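Local coordinates for protein melanophilin (PDB 2ZET) that links melanosome-bound RAB27A to the motor protein MYO5A as a Rab effector in melanosome transport, here represented by its N-terminal Slp homology domain, at residues 84-89 against 107-112; 24-29 against 143-148. All coordinates share one frame; numbering follows the deposited sequence.

Contact 1. Residues 84-89 against 107-112; sequences SRRQCL and QGWLCD. With ZN (zinc ion), chain G.
The FYVE-type zinc finger binds one of its two zinc ions here with four cysteines, of which C88 and C111 meet across this contact; C91 and C114 complete the Cys4 site. The metal distances support the assignment: C88 SG lies 2.5 Å and C111 SG 2.4 Å from the zinc ion. The C88 thiolate has a second role, accepting the backbone N-H of C111 (C111 N to C88 SG 3.1 Å, N-H...S angle 157°). Such N-H...S bonds are common in cysteine zinc sites and would be expected to ease the negative charge on sulfur. C111, immediately before helix 112-124, also caps a backbone N just beyond the segment through its side chain. One residue past C88 and two before C111, L89 N donates to W109 O at 2.9 Å with a nearly straight N-H...O angle of 168°, while L89 CD1 reaches to 3.7 Å from G108 CA. Away from the metal, R86 lays its extended chain over one face of the W109 indole. The guanidinium forms a cation-pi pair, R86 CZ being 3.5 Å from the centroid of the W109 six-membered ring, with the two planes tilted 31° apart. Nearer the backbone along the same side chain, R86 CD makes a CH-pi contact 4.1 Å from the centroid of the W109 five-membered ring.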
loop_
_atom_site.group_PDB
_atom_site.type_symbol
_atom_site.label_atom_id
_atom_site.label_comp_id
_atom_site.label_asym_id
_atom_site.label_seq_id
_atom_site.Cartn_x
_atom_site.Cartn_y
_atom_site.Cartn_z
ATOM N N SER B 84 8.898 20.852 -27.012
ATOM C CA SER B 84 10.143 21.582 -26.839
ATOM C C SER B 84 11.146 21.040 -25.830
ATOM O O SER B 84 10.832 20.825 -24.665
ATOM C CB SER B 84 9.829 23.033 -26.501
ATOM O OG SER B 84 11.010 23.804 -26.501
ATOM N N ARG B 85 12.366 20.846 -26.315
ATOM C CA ARG B 85 13.513 20.348 -25.563
ATOM C C ARG B 85 13.447 20.647 -24.056
ATOM O O ARG B 85 12.947 21.695 -23.662
ATOM C CB ARG B 85 14.761 20.969 -26.199
ATOM C CG ARG B 85 16.091 20.470 -25.718
ATOM C CD ARG B 85 17.168 20.954 -26.664
ATOM N NE ARG B 85 18.098 21.879 -26.032
ATOM C CZ ARG B 85 19.416 21.704 -26.012
ATOM N NH1 ARG B 85 19.957 20.637 -26.590
ATOM N NH2 ARG B 85 20.195 22.591 -25.408
ATOM N N ARG B 86 13.948 19.723 -23.223
ATOM C CA ARG B 86 13.959 19.872 -21.752
ATOM C C ARG B 86 15.193 19.259 -21.122
ATOM O O ARG B 86 15.731 18.298 -21.639
ATOM C CB ARG B 86 12.747 19.192 -21.131
ATOM C CG ARG B 86 11.464 19.753 -21.620
ATOM C CD ARG B 86 10.351 18.785 -21.452
ATOM N NE ARG B 86 9.103 19.380 -21.896
ATOM C CZ ARG B 86 7.910 18.906 -21.564
ATOM N NH1 ARG B 86 7.821 17.832 -20.788
ATOM N NH2 ARG B 86 6.802 19.511 -21.989
ATOM N N GLN B 87 15.626 19.806 -19.994
ATOM C CA GLN B 87 16.792 19.283 -19.288
ATOM C C GLN B 87 16.365 18.410 -18.116
ATOM O O GLN B 87 15.439 18.761 -17.383
ATOM C CB GLN B 87 17.636 20.421 -18.732
ATOM C CG GLN B 87 18.861 20.770 -19.529
ATOM C CD GLN B 87 20.094 20.883 -18.650
ATOM O OE1 GLN B 87 20.574 19.881 -18.119
ATOM N NE2 GLN B 87 20.606 22.103 -18.481
ATOM N N CYS B 88 17.024 17.274 -17.918
ATOM C CA CYS B 88 16.653 16.449 -16.776
ATOM C C CYS B 88 17.262 17.117 -15.560
ATOM O O CYS B 88 18.447 17.449 -15.571
ATOM C CB CYS B 88 17.205 15.024 -16.886
ATOM S SG CYS B 88 16.633 13.930 -15.532
ATOM N N LEU B 89 16.461 17.320 -14.519
ATOM C CA LEU B 89 16.980 17.954 -13.317
ATOM C C LEU B 89 17.993 17.066 -12.627
ATOM O O LEU B 89 18.723 17.527 -11.753
ATOM C CB LEU B 89 15.851 18.289 -12.342
ATOM C CG LEU B 89 14.945 19.450 -12.771
ATOM C CD1 LEU B 89 14.064 19.878 -11.594
ATOM C CD2 LEU B 89 15.804 20.628 -13.256
ATOM N N GLN B 107 10.411 22.515 -9.437
ATOM C CA GLN B 107 10.023 23.115 -10.709
ATOM C C GLN B 107 10.955 22.531 -11.771
ATOM O O GLN B 107 12.137 22.859 -11.800
ATOM C CB GLN B 107 10.185 24.646 -10.644
ATOM C CG GLN B 107 9.194 25.377 -9.712
ATOM C CD GLN B 107 9.589 26.832 -9.396
ATOM O OE1 GLN B 107 9.834 27.640 -10.292
ATOM N NE2 GLN B 107 9.638 27.162 -8.109
ATOM N N GLY B 108 10.439 21.651 -12.628
ATOM C CA GLY B 108 11.284 21.063 -13.656
ATOM C C GLY B 108 10.815 19.747 -14.261
ATOM O O GLY B 108 9.612 19.493 -14.346
ATOM N N TRP B 109 11.766 18.922 -14.703
ATOM C CA TRP B 109 11.449 17.626 -15.303
ATOM C C TRP B 109 12.526 16.561 -15.056
ATOM O O TRP B 109 13.574 16.837 -14.460
ATOM C CB TRP B 109 11.255 17.770 -16.814
ATOM C CG TRP B 109 10.442 18.945 -17.228
ATOM C CD1 TRP B 109 10.860 20.245 -17.314
ATOM C CD2 TRP B 109 9.074 18.939 -17.638
ATOM N NE1 TRP B 109 9.837 21.048 -17.757
ATOM C CE2 TRP B 109 8.728 20.273 -17.964
ATOM C CE3 TRP B 109 8.102 17.937 -17.765
ATOM C CZ2 TRP B 109 7.451 20.630 -18.407
ATOM C CZ3 TRP B 109 6.827 18.288 -18.205
ATOM C CH2 TRP B 109 6.514 19.627 -18.522
ATOM N N LEU B 110 12.244 15.345 -15.529
ATOM C CA LEU B 110 13.145 14.189 -15.431
ATOM C C LEU B 110 13.093 13.404 -16.736
ATOM O O LEU B 110 12.041 13.331 -17.368
ATOM C CB LEU B 110 12.722 13.254 -14.299
ATOM C CG LEU B 110 12.936 13.673 -12.847
ATOM C CD1 LEU B 110 12.484 12.537 -11.944
ATOM C CD2 LEU B 110 14.398 14.004 -12.609
ATOM N N CYS B 111 14.216 12.815 -17.137
ATOM C CA CYS B 111 14.249 12.030 -18.375
ATOM C C CYS B 111 13.652 10.650 -18.121
ATOM O O CYS B 111 13.844 10.088 -17.043
ATOM C CB CYS B 111 15.684 11.906 -18.900
ATOM S SG CYS B 111 16.877 11.129 -17.807
ATOM N N ASP B 112 12.927 10.104 -19.099
ATOM C CA ASP B 112 12.291 8.793 -18.926
ATOM C C ASP B 112 13.131 7.744 -18.202
ATOM O O ASP B 112 12.595 6.864 -17.536
ATOM C CB ASP B 112 11.779 8.245 -20.263
ATOM C CG ASP B 112 10.268 8.435 -20.416
ATOM O OD1 ASP B 112 9.539 8.001 -19.498
ATOM O OD2 ASP B 112 9.798 9.010 -21.430
HETATM ZN ZN ZN G . 18.398 12.385 -16.445
#

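Contact 2. Residues 24-29 against 143-148; sequences HVWAVV and KVIRSL
V25 meets two residues of segment 143-148 with a single methyl. Its CG1, anti to the backbone N (chi1 166°), comes within 3.9 Å of L148 CD2 and 4.2 Å of V144 CG1, and the side chains of V25 and L148 cross obliquely. The next residue, W26, touches at two levels. At the root of its side chain, W26 CB is 3.8 Å from L148 CD2, so that one leucine methyl bears on both V25 and W26. Further out, the benzo portion of the indole runs beside I145, the two side chains pointing the same way: I145 CD1 is nearest to W26 CZ3 (3.3 Å), followed by W26 CE3 (3.7 Å).

These residues bring together the N-terminal part of the long helix 19-60, which belongs to the Rab-binding domain, and the C-terminal part of the short helix 140-147 with L148, which follows it. The local axes approach to 10.7 Å and run roughly antiparallel, with 144° between their N-to-C directions, and no hydrogen bond crosses between the segments. Another protein chain of the assembly packs apolar side chains on V25, V28 and V144, consistent with this helix pair contributing to the surface used for partner binding.

One turn beyond V25, V29 repeats the valine-to-valine contact with CG2, which lies 4.2 Å from V144 CG1. V144 CG1 therefore lies against both V25 and V29.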
loop_
_atom_site.group_PDB
_atom_site.type_symbol
_atom_site.label_atom_id
_atom_site.label_comp_id
_atom_site.label_asym_id
_atom_site.label_seq_id
_atom_site.Cartn_x
_atom_site.Cartn_y
_atom_site.Cartn_z
ATOM N N HIS B 24 -10.559 -22.300 1.278
ATOM C CA HIS B 24 -10.701 -20.855 1.063
ATOM C C HIS B 24 -9.388 -20.104 1.312
ATOM O O HIS B 24 -8.908 -19.379 0.440
ATOM C CB HIS B 24 -11.804 -20.287 1.970
ATOM C CG HIS B 24 -11.762 -18.796 2.111
ATOM N ND1 HIS B 24 -11.886 -17.941 1.036
ATOM C CD2 HIS B 24 -11.563 -18.008 3.195
ATOM C CE1 HIS B 24 -11.757 -16.693 1.450
ATOM N NE2 HIS B 24 -11.560 -16.706 2.756
ATOM N N VAL B 25 -8.816 -20.276 2.503
ATOM C CA VAL B 25 -7.552 -19.632 2.857
ATOM C C VAL B 25 -6.497 -19.796 1.751
ATOM O O VAL B 25 -5.961 -18.814 1.231
ATOM C CB VAL B 25 -7.007 -20.210 4.173
ATOM C CG1 VAL B 25 -5.552 -19.816 4.358
ATOM C CG2 VAL B 25 -7.845 -19.704 5.340
ATOM N N TRP B 26 -6.205 -21.042 1.402
ATOM C CA TRP B 26 -5.242 -21.352 0.353
ATOM C C TRP B 26 -5.494 -20.479 -0.877
ATOM O O TRP B 26 -4.574 -19.856 -1.405
ATOM C CB TRP B 26 -5.362 -22.842 -0.003
ATOM C CG TRP B 26 -4.703 -23.287 -1.288
ATOM C CD1 TRP B 26 -5.238 -24.122 -2.210
ATOM C CD2 TRP B 26 -3.376 -22.987 -1.746
ATOM N NE1 TRP B 26 -4.337 -24.372 -3.209
ATOM C CE2 TRP B 26 -3.183 -23.690 -2.948
ATOM C CE3 TRP B 26 -2.332 -22.197 -1.253
ATOM C CZ2 TRP B 26 -1.991 -23.634 -3.668
ATOM C CZ3 TRP B 26 -1.147 -22.137 -1.974
ATOM C CH2 TRP B 26 -0.988 -22.854 -3.168
ATOM N N ALA B 27 -6.741 -20.440 -1.329
ATOM C CA ALA B 27 -7.099 -19.644 -2.490
ATOM C C ALA B 27 -6.557 -18.247 -2.298
ATOM O O ALA B 27 -5.751 -17.773 -3.096
ATOM C CB ALA B 27 -8.594 -19.591 -2.646
ATOM N N VAL B 28 -6.998 -17.592 -1.227
ATOM C CA VAL B 28 -6.538 -16.244 -0.943
ATOM C C VAL B 28 -5.013 -16.229 -1.046
ATOM O O VAL B 28 -4.449 -15.372 -1.718
ATOM C CB VAL B 28 -6.975 -15.763 0.465
ATOM C CG1 VAL B 28 -6.962 -14.247 0.524
ATOM C CG2 VAL B 28 -8.367 -16.258 0.784
ATOM N N VAL B 29 -4.346 -17.189 -0.409
ATOM C CA VAL B 29 -2.883 -17.262 -0.464
ATOM C C VAL B 29 -2.335 -17.401 -1.882
ATOM O O VAL B 29 -1.289 -16.828 -2.205
ATOM C CB VAL B 29 -2.337 -18.415 0.403
ATOM C CG1 VAL B 29 -0.906 -18.721 0.021
ATOM C CG2 VAL B 29 -2.383 -18.019 1.864
ATOM N N LYS B 143 4.766 -18.344 5.507
ATOM C CA LYS B 143 4.535 -19.018 6.783
ATOM C C LYS B 143 3.256 -19.845 6.697
ATOM O O LYS B 143 3.264 -21.057 6.902
ATOM C CB LYS B 143 4.403 -17.991 7.905
ATOM C CG LYS B 143 4.519 -18.581 9.298
ATOM C CD LYS B 143 3.351 -18.175 10.180
ATOM C CE LYS B 143 3.653 -18.487 11.623
ATOM N NZ LYS B 143 4.849 -17.726 12.061
ATOM N N VAL B 144 2.159 -19.180 6.370
ATOM C CA VAL B 144 0.875 -19.841 6.249
ATOM C C VAL B 144 0.841 -20.974 5.223
ATOM O O VAL B 144 -0.048 -21.809 5.275
ATOM C CB VAL B 144 -0.231 -18.807 5.914
ATOM C CG1 VAL B 144 -1.580 -19.493 5.747
ATOM C CG2 VAL B 144 -0.316 -17.783 7.025
ATOM N N ILE B 145 1.794 -21.029 4.299
ATOM C CA ILE B 145 1.756 -22.109 3.308
ATOM C C ILE B 145 2.271 -23.450 3.845
ATOM O O ILE B 145 1.714 -24.501 3.529
ATOM C CB ILE B 145 2.534 -21.747 1.989
ATOM C CG1 ILE B 145 2.283 -22.805 0.908
ATOM C CG2 ILE B 145 4.017 -21.745 2.221
ATOM C CD1 ILE B 145 0.837 -23.001 0.556
ATOM N N ARG B 146 3.316 -23.408 4.664
ATOM C CA ARG B 146 3.904 -24.621 5.227
ATOM C C ARG B 146 2.970 -25.194 6.291
ATOM O O ARG B 146 2.859 -26.414 6.472
ATOM C CB ARG B 146 5.274 -24.286 5.823
ATOM C CG ARG B 146 6.169 -23.508 4.858
ATOM C CD ARG B 146 7.525 -23.163 5.445
ATOM N NE ARG B 146 8.384 -24.334 5.541
ATOM C CZ ARG B 146 8.806 -24.857 6.688
ATOM N NH1 ARG B 146 8.449 -24.312 7.850
ATOM N NH2 ARG B 146 9.586 -25.930 6.672
ATOM N N SER B 147 2.297 -24.279 6.979
ATOM C CA SER B 147 1.345 -24.603 8.032
ATOM C C SER B 147 0.114 -25.239 7.415
ATOM O O SER B 147 -0.553 -26.058 8.035
ATOM C CB SER B 147 0.950 -23.320 8.778
ATOM O OG SER B 147 -0.062 -23.547 9.748
ATOM N N LEU B 148 -0.182 -24.851 6.185
ATOM C CA LEU B 148 -1.340 -25.373 5.489
ATOM C C LEU B 148 -0.938 -26.658 4.814
ATOM O O LEU B 148 -1.740 -27.306 4.147
ATOM C CB LEU B 148 -1.822 -24.359 4.456
ATOM C CG LEU B 148 -3.318 -24.340 4.157
ATOM C CD1 LEU B 148 -4.097 -24.324 5.459
ATOM C CD2 LEU B 148 -3.643 -23.114 3.322
#

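From the N terminus, after a short lead the chain enters helix 19-60, whose early part supplies residues 24-29 of contact 2. It then passes into the zinc finger, where residues 84-89 and 107-112 close a short loop that includes strands 94-95 and 100-101. Helices 112-124 and 126-133 follow, before helix 140-147 returns to the start of the long helix and closes contact 2. The smaller loop thus lies wholly within the larger one, and the two do not cross. Their centres are 47 Å apart, on opposite sides of the chain's centre: contact 1 ties the zinc-binding segments together, and contact 2 joins the two terminal helices.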